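Local coordinates for protein myosin-2 (Saccharomyces cerevisiae, PDB 6IXO) that binds receptor proteins on organelles through its globular tail domain and carries them along actin cables as a class V myosin, at residues 207-212 with 228-233; 234-239 with 372-377; 240-245 with 368-373. One frame throughout, in Å; residues are numbered along the deposited sequence. Where two conformers were deposited one is given.

Interaction 1: residues 207-212 with 228-233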
# COMPACT_ATOMS: atom_id res chain seq x y z
N THR A 207 -13.06 -0.36 8.41
CA THR A 207 -12.76 1.08 8.28
C THR A 207 -11.39 1.27 7.63
O THR A 207 -11.20 2.11 6.75
CB THR A 207 -12.78 1.76 9.65
OG1 THR A 207 -14.13 1.81 10.11
CG2 THR A 207 -12.24 3.19 9.57
N PHE A 208 -10.44 0.46 8.07
CA PHE A 208 -9.07 0.54 7.58
C PHE A 208 -8.97 0.22 6.08
O PHE A 208 -8.34 0.97 5.31
CB PHE A 208 -8.21 -0.43 8.42
CG PHE A 208 -6.78 -0.63 7.93
CD1 PHE A 208 -5.73 0.04 8.54
CD2 PHE A 208 -6.49 -1.54 6.91
CE1 PHE A 208 -4.39 -0.18 8.12
CE2 PHE A 208 -5.18 -1.76 6.49
CZ PHE A 208 -4.12 -1.08 7.10
N PHE A 209 -9.54 -0.90 5.67
CA PHE A 209 -9.56 -1.22 4.24
C PHE A 209 -10.43 -0.23 3.43
O PHE A 209 -10.06 0.17 2.31
CB PHE A 209 -10.04 -2.65 4.01
CG PHE A 209 -9.00 -3.67 4.25
CD1 PHE A 209 -8.04 -3.94 3.29
CD2 PHE A 209 -8.93 -4.34 5.48
CE1 PHE A 209 -7.03 -4.88 3.52
CE2 PHE A 209 -7.93 -5.28 5.73
CZ PHE A 209 -6.97 -5.55 4.75
N ASN A 210 -11.56 0.20 3.98
CA ASN A 210 -12.32 1.25 3.28
C ASN A 210 -11.51 2.52 3.01
O ASN A 210 -11.67 3.20 1.99
CB ASN A 210 -13.54 1.65 4.07
CG ASN A 210 -14.75 0.94 3.61
OD1 ASN A 210 -14.97 0.84 2.40
ND2 ASN A 210 -15.54 0.44 4.55
N SER A 211 -10.68 2.86 3.98
CA SER A 211 -9.87 4.07 3.88
C SER A 211 -8.85 3.90 2.76
O SER A 211 -8.62 4.83 1.97
CB SER A 211 -9.20 4.35 5.23
OG SER A 211 -8.40 5.53 5.16
N ILE A 212 -8.26 2.71 2.66
CA ILE A 212 -7.37 2.47 1.52
C ILE A 212 -8.14 2.61 0.22
O ILE A 212 -7.70 3.30 -0.70
CB ILE A 212 -6.75 1.09 1.59
CG1 ILE A 212 -5.79 1.04 2.79
CG2 ILE A 212 -5.92 0.79 0.33
CD1 ILE A 212 -5.25 -0.35 3.05
N ALA A 228 -2.87 -4.61 -5.69
CA ALA A 228 -1.62 -5.15 -5.11
C ALA A 228 -1.58 -4.91 -3.62
O ALA A 228 -1.25 -5.80 -2.83
CB ALA A 228 -0.35 -4.48 -5.82
N VAL A 229 -1.89 -3.69 -3.22
CA VAL A 229 -1.80 -3.33 -1.82
C VAL A 229 -2.76 -4.18 -0.99
O VAL A 229 -2.39 -4.77 0.03
CB VAL A 229 -2.15 -1.85 -1.61
CG1 VAL A 229 -2.38 -1.56 -0.10
CG2 VAL A 229 -1.04 -0.97 -2.23
N VAL A 230 -4.00 -4.28 -1.44
CA VAL A 230 -4.96 -4.99 -0.62
C VAL A 230 -4.75 -6.50 -0.61
O VAL A 230 -4.92 -7.17 0.44
CB VAL A 230 -6.41 -4.65 -1.10
CG1 VAL A 230 -7.44 -5.56 -0.36
CG2 VAL A 230 -6.67 -3.18 -0.78
N THR A 231 -4.36 -7.08 -1.74
CA THR A 231 -4.03 -8.50 -1.81
C THR A 231 -2.88 -8.85 -0.85
O THR A 231 -2.88 -9.87 -0.14
CB THR A 231 -3.65 -8.89 -3.26
OG1 THR A 231 -4.83 -8.87 -4.07
CG2 THR A 231 -3.03 -10.28 -3.31
N THR A 232 -1.87 -7.98 -0.86
CA THR A 232 -0.73 -8.17 0.07
C THR A 232 -1.22 -8.12 1.52
O THR A 232 -0.88 -8.97 2.35
CB THR A 232 0.38 -7.10 -0.13
OG1 THR A 232 0.90 -7.23 -1.45
CG2 THR A 232 1.54 -7.28 0.89
N LEU A 233 -2.09 -7.17 1.82
CA LEU A 233 -2.54 -7.03 3.21
C LEU A 233 -3.49 -8.16 3.66
O LEU A 233 -3.41 -8.61 4.82
CB LEU A 233 -3.21 -5.68 3.41
CG LEU A 233 -2.22 -4.50 3.27
CD1 LEU A 233 -2.95 -3.17 3.41
CD2 LEU A 233 -1.02 -4.54 4.29

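Interaction 2: residues 234-239 with 372-377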
# COMPACT_ATOMS: atom_id res chain seq x y z
N LEU A 234 -4.38 -8.58 2.78
CA LEU A 234 -5.29 -9.70 3.09
C LEU A 234 -4.52 -11.00 3.32
O LEU A 234 -4.81 -11.75 4.27
CB LEU A 234 -6.29 -9.92 1.94
CG LEU A 234 -7.30 -8.78 1.80
CD1 LEU A 234 -8.11 -8.97 0.52
CD2 LEU A 234 -8.24 -8.69 3.04
N ASN A 235 -3.57 -11.30 2.44
CA ASN A 235 -2.70 -12.47 2.67
C ASN A 235 -2.02 -12.41 4.02
O ASN A 235 -1.86 -13.45 4.72
CB ASN A 235 -1.63 -12.61 1.59
CG ASN A 235 -2.19 -13.19 0.31
OD1 ASN A 235 -2.98 -14.11 0.38
ND2 ASN A 235 -1.74 -12.69 -0.85
N TYR A 236 -1.59 -11.20 4.36
CA TYR A 236 -0.91 -10.93 5.63
C TYR A 236 -1.86 -11.21 6.81
O TYR A 236 -1.51 -11.90 7.75
CB TYR A 236 -0.44 -9.49 5.70
CG TYR A 236 0.50 -9.23 6.87
CD1 TYR A 236 1.82 -9.68 6.83
CD2 TYR A 236 0.07 -8.51 7.99
CE1 TYR A 236 2.72 -9.44 7.93
CE2 TYR A 236 0.97 -8.22 9.07
CZ TYR A 236 2.25 -8.72 9.04
OH TYR A 236 3.11 -8.43 10.07
N VAL A 237 -3.05 -10.62 6.76
CA VAL A 237 -4.05 -10.88 7.81
C VAL A 237 -4.31 -12.39 7.95
O VAL A 237 -4.37 -12.94 9.05
CB VAL A 237 -5.36 -10.14 7.46
CG1 VAL A 237 -6.53 -10.68 8.28
CG2 VAL A 237 -5.16 -8.62 7.65
N ASP A 238 -4.47 -13.06 6.83
CA ASP A 238 -4.69 -14.50 6.81
C ASP A 238 -3.59 -15.23 7.58
O ASP A 238 -3.86 -16.06 8.44
CB ASP A 238 -4.76 -14.98 5.36
CG ASP A 238 -5.35 -16.39 5.21
OD1 ASP A 238 -6.42 -16.67 5.77
OD2 ASP A 238 -4.74 -17.21 4.52
N ALA A 239 -2.32 -14.92 7.26
CA ALA A 239 -1.18 -15.65 7.85
C ALA A 239 -1.11 -15.40 9.34
O ALA A 239 -1.08 -16.36 10.14
CB ALA A 239 0.21 -15.19 7.16
N PRO A 372 4.41 -15.17 7.24
CA PRO A 372 3.84 -13.91 6.72
C PRO A 372 4.77 -13.30 5.66
O PRO A 372 5.99 -13.44 5.79
CB PRO A 372 3.75 -13.01 7.96
CG PRO A 372 3.84 -13.97 9.15
CD PRO A 372 4.70 -15.10 8.68
N GLU A 373 4.21 -12.72 4.61
CA GLU A 373 5.08 -12.10 3.57
C GLU A 373 5.41 -10.70 4.03
O GLU A 373 4.49 -9.88 4.16
CB GLU A 373 4.39 -12.02 2.21
CG GLU A 373 4.20 -13.34 1.50
CD GLU A 373 5.49 -14.11 1.28
OE1 GLU A 373 5.43 -15.36 1.26
OE2 GLU A 373 6.56 -13.47 1.13
N THR A 374 6.69 -10.41 4.25
CA THR A 374 7.03 -9.10 4.77
C THR A 374 7.84 -8.30 3.76
O THR A 374 8.28 -7.19 4.06
CB THR A 374 7.81 -9.23 6.10
OG1 THR A 374 8.98 -10.03 5.89
CG2 THR A 374 6.89 -9.90 7.14
N GLY A 375 8.08 -8.88 2.60
CA GLY A 375 8.67 -8.12 1.50
C GLY A 375 10.19 -8.19 1.53
O GLY A 375 10.76 -9.00 2.25
N PRO A 376 10.86 -7.31 0.77
CA PRO A 376 10.24 -6.19 0.04
C PRO A 376 9.38 -6.62 -1.12
O PRO A 376 9.55 -7.73 -1.67
CB PRO A 376 11.47 -5.38 -0.46
CG PRO A 376 12.52 -6.36 -0.64
CD PRO A 376 12.32 -7.37 0.53
N PHE A 377 8.46 -5.74 -1.50
CA PHE A 377 7.49 -6.04 -2.53
C PHE A 377 7.76 -5.32 -3.83
O PHE A 377 8.24 -4.19 -3.81
CB PHE A 377 6.11 -5.63 -2.04
CG PHE A 377 5.73 -6.29 -0.75
CD1 PHE A 377 5.27 -7.58 -0.74
CD2 PHE A 377 5.87 -5.61 0.45
CE1 PHE A 377 4.92 -8.22 0.49
CE2 PHE A 377 5.49 -6.24 1.67
CZ PHE A 377 5.04 -7.52 1.66

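Interaction 3: residues 240-245 with 368-373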
# COMPACT_ATOMS: atom_id res chain seq x y z
N ILE A 240 -1.13 -14.12 9.73
CA ILE A 240 -0.84 -13.81 11.14
C ILE A 240 -2.03 -14.25 12.02
O ILE A 240 -1.82 -14.69 13.15
CB ILE A 240 -0.55 -12.30 11.40
CG1 ILE A 240 -1.78 -11.44 11.12
CG2 ILE A 240 0.72 -11.84 10.61
CD1 ILE A 240 -1.55 -9.94 11.50
N CYS A 241 -3.27 -14.12 11.50
CA CYS A 241 -4.42 -14.60 12.33
C CYS A 241 -4.47 -16.13 12.42
O CYS A 241 -4.78 -16.70 13.49
CB CYS A 241 -5.75 -14.09 11.77
SG CYS A 241 -5.85 -12.28 11.98
N PHE A 242 -4.20 -16.80 11.30
CA PHE A 242 -4.14 -18.27 11.32
C PHE A 242 -3.12 -18.76 12.36
O PHE A 242 -3.38 -19.69 13.15
CB PHE A 242 -3.75 -18.82 9.93
CG PHE A 242 -3.63 -20.33 9.91
CD1 PHE A 242 -4.76 -21.13 9.76
CD2 PHE A 242 -2.37 -20.95 10.12
CE1 PHE A 242 -4.67 -22.56 9.76
CE2 PHE A 242 -2.26 -22.38 10.13
CZ PHE A 242 -3.42 -23.18 9.96
N ASN A 243 -1.94 -18.15 12.34
CA ASN A 243 -0.87 -18.57 13.22
C ASN A 243 -1.31 -18.40 14.67
O ASN A 243 -1.00 -19.23 15.49
CB ASN A 243 0.41 -17.78 12.95
CG ASN A 243 1.05 -18.13 11.59
OD1 ASN A 243 0.69 -19.14 10.96
ND2 ASN A 243 2.03 -17.34 11.17
N GLU A 244 -2.04 -17.34 14.97
CA GLU A 244 -2.51 -17.18 16.36
C GLU A 244 -3.53 -18.24 16.68
O GLU A 244 -3.51 -18.83 17.79
CB GLU A 244 -3.13 -15.79 16.58
CG GLU A 244 -2.07 -14.65 16.56
CD GLU A 244 -1.08 -14.76 17.71
OE1 GLU A 244 -1.46 -15.22 18.82
OE2 GLU A 244 0.09 -14.39 17.51
N LEU A 245 -4.44 -18.48 15.75
CA LEU A 245 -5.47 -19.46 15.99
C LEU A 245 -4.88 -20.84 16.23
O LEU A 245 -5.30 -21.56 17.13
CB LEU A 245 -6.43 -19.52 14.80
CG LEU A 245 -7.45 -18.40 14.76
CD1 LEU A 245 -8.01 -18.26 13.29
CD2 LEU A 245 -8.59 -18.72 15.72
N ILE A 368 3.94 -25.83 10.98
CA ILE A 368 2.50 -25.68 11.02
C ILE A 368 2.08 -24.22 10.79
O ILE A 368 0.90 -23.94 10.62
CB ILE A 368 1.91 -26.13 12.35
CG1 ILE A 368 2.39 -25.21 13.48
CG2 ILE A 368 2.27 -27.61 12.62
CD1 ILE A 368 1.79 -25.50 14.84
N PHE A 369 3.04 -23.30 10.81
CA PHE A 369 2.73 -21.87 10.68
C PHE A 369 2.79 -21.45 9.21
O PHE A 369 3.53 -22.03 8.43
CB PHE A 369 3.73 -21.01 11.49
CG PHE A 369 3.64 -21.18 13.00
CD1 PHE A 369 2.52 -20.74 13.69
CD2 PHE A 369 4.68 -21.77 13.72
CE1 PHE A 369 2.41 -20.89 15.08
CE2 PHE A 369 4.58 -21.93 15.11
CZ PHE A 369 3.44 -21.49 15.78
N ILE A 370 2.05 -20.40 8.88
CA ILE A 370 2.21 -19.79 7.56
C ILE A 370 3.20 -18.65 7.72
O ILE A 370 3.01 -17.78 8.57
CB ILE A 370 0.88 -19.25 7.06
CG1 ILE A 370 -0.14 -20.39 6.95
CG2 ILE A 370 1.01 -18.55 5.67
CD1 ILE A 370 -1.50 -19.82 6.68
N THR A 371 4.24 -18.64 6.91
CA THR A 371 5.17 -17.51 6.95
C THR A 371 4.55 -16.22 6.41
O THR A 371 4.18 -16.18 5.25
CB THR A 371 6.40 -17.84 6.13
OG1 THR A 371 7.02 -18.97 6.72
CG2 THR A 371 7.36 -16.64 6.08
N PRO A 372 4.41 -15.17 7.24
CA PRO A 372 3.84 -13.91 6.72
C PRO A 372 4.77 -13.30 5.66
O PRO A 372 5.99 -13.44 5.79
CB PRO A 372 3.75 -13.01 7.96
CG PRO A 372 3.84 -13.97 9.15
CD PRO A 372 4.70 -15.10 8.68
N GLU A 373 4.21 -12.72 4.61
CA GLU A 373 5.08 -12.10 3.57
C GLU A 373 5.41 -10.70 4.03
O GLU A 373 4.49 -9.88 4.16
CB GLU A 373 4.39 -12.02 2.21
CG GLU A 373 4.20 -13.34 1.50
CD GLU A 373 5.49 -14.11 1.28
OE1 GLU A 373 5.43 -15.36 1.26
OE2 GLU A 373 6.56 -13.47 1.13

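Interaction 1: residues 207-212 with 228-233
I212 and L233 meet tip to tip between two antiparallel helices, CD1 of I212 standing 3.7 Å from CD1 of L233. The same L233 methyl touches the F208 ring near its plane, at the rim atom CE2, and the two side chains cross at about a right angle. L233 also uses its root: its CB lies 3.9 Å from CE1 of F209. F209 sets its CG anti to its own carbonyl carbon (chi1 -79°). V230 CG1 lies 4.0 Å from F209 CE1 and about as far from CD1, so the CD1–CE1 side of the ring meets the valine, while CE1 and CZ meet L233 CB. On its own helix F209 is backed by F208, whose CD2 lies above one ring face, offset toward the rim.

Around L233 and the F209 ring the packing is close; between I212 and the two valines it is longer. There I212 and V230 slide past each other in opposite directions with their CG2 atoms 4.2 Å apart, and V229 CG1 comes no nearer than 4.3 Å to I212 CG2. The outer side of helix 202-218 is polar and partly or fully exposed at T207, N210 and S211. T207 OG1 bonds back to the carbonyl of D203, while N210 OD1 takes a bond from W270 NE1.

The segment axes approach to 11.3 Å at 159°, a spacing that large side chains bridge. Helices 202-218 and 223-247, joined by a short connection, form an antiparallel helical hairpin in the all-helical globular tail domain of a class V myosin.

Interaction 2: residues 234-239 with 372-377
With chi1 at -169°, Y236 sets its CG anti to its backbone N, and chi2 of 75° turns the ring so that its CD1–CE1 side meets P372 and the backbone after it. The contact lays an irregular segment, extended at P372 and E373 and part of the long connection between helices 336-350 and 403-415, along helix 223-247 of the globular cargo-binding tail. P372 brings its CB to 3.7 Å from CE1 of Y236, the two side chains crossing obliquely. One turn further along the helix, A239 puts its CB 3.9 Å from CA of P372, so the proline is touched by two residues three positions apart on the helix. The nearest CA atoms, those of A239 and P372, are only 5.4 Å apart, a closeness that the small alanine side chain permits.

Beyond the proline the chain moves away from residues 234-239. The carbonyl O of E373 lies 3.8 Å from Y236 CD1, but it takes its hydrogen bond from Q167 NE2 of helix 134-180. T374 adds a looser touch, its CG2 reaching the ring edge of Y236 near the ring plane, at CE1. Y236 OH makes a weak hydrogen bond to Q171 OE1, so helix 134-180 meets both the tyrosine and the loop segment.

The chain then bends at G375 and at the cis peptide bond before P376. G375 takes a positive phi, where a CB would collide with the T374 carbonyl O and with F377 CE2. The F377 ring lies against this glycine: CA of G375 is 3.6 Å above the ring, over its centre, and E373 O lies in the ring plane at its edge.

Interaction 3: residues 240-245 with 368-373
I240 begins the contact with its CG2, 4.1 Å from CG of P372, the two side chains crossing at about a right angle. F242 meets I370 through its CD2, 3.7 Å from I370 CD1, and its edge atom CE2 lies 3.6 Å from I368 O, near the ring plane. N243 then grips the backbone of I370 at both ends of its amide. OD1 accepts from I370 N at 2.8 Å on a lone pair (N-H...O 161°). ND2 donates to I370 O at 2.8 Å (166°); that oxygen lies near the amide plane, while ND2 is tilted from the I370 carbonyl plane. The amide thus pairs with both N-H and C=O of one residue, as a neighbouring strand would, holding a non-helical segment on a helix of the DIL-family tail domain. F369 crosses the amide obliquely, its CD1 3.7 Å from N243 CG, the planes 81° apart. An alanine in place of N243 would probably leave I370 N and O without these partners and let the segment shift on the helix. Q317 of helix 315-323 donates from NE2 to I368 O; helix 284-294 sets T289 against F242 and H285 against I370, and helix 134-180 packs on I240 and C241.

Helix 223-247 runs through all three contacts in sequence order. Interaction 1 packs its first part on helix 202-218; interactions 2 and 3 lay the connection 368-377 along the rest, with that connection running antiparallel to the helix. Centres of interactions 1 and 2 are about 12 Å apart, those of 2 and 3 about 10 Å, and those of 1 and 3 about 19 Å. Interactions 1 and 2 touch where T232 CG2 lies 3.5 Å from F377 CE1 and F209 CZ lies 3.8 Å from L234 CD2. Interactions 2 and 3 share P372 and E373 and meet at A239 CB and I370 CG2, 3.8 Å apart. The structure is the apo tail, without bound cargo.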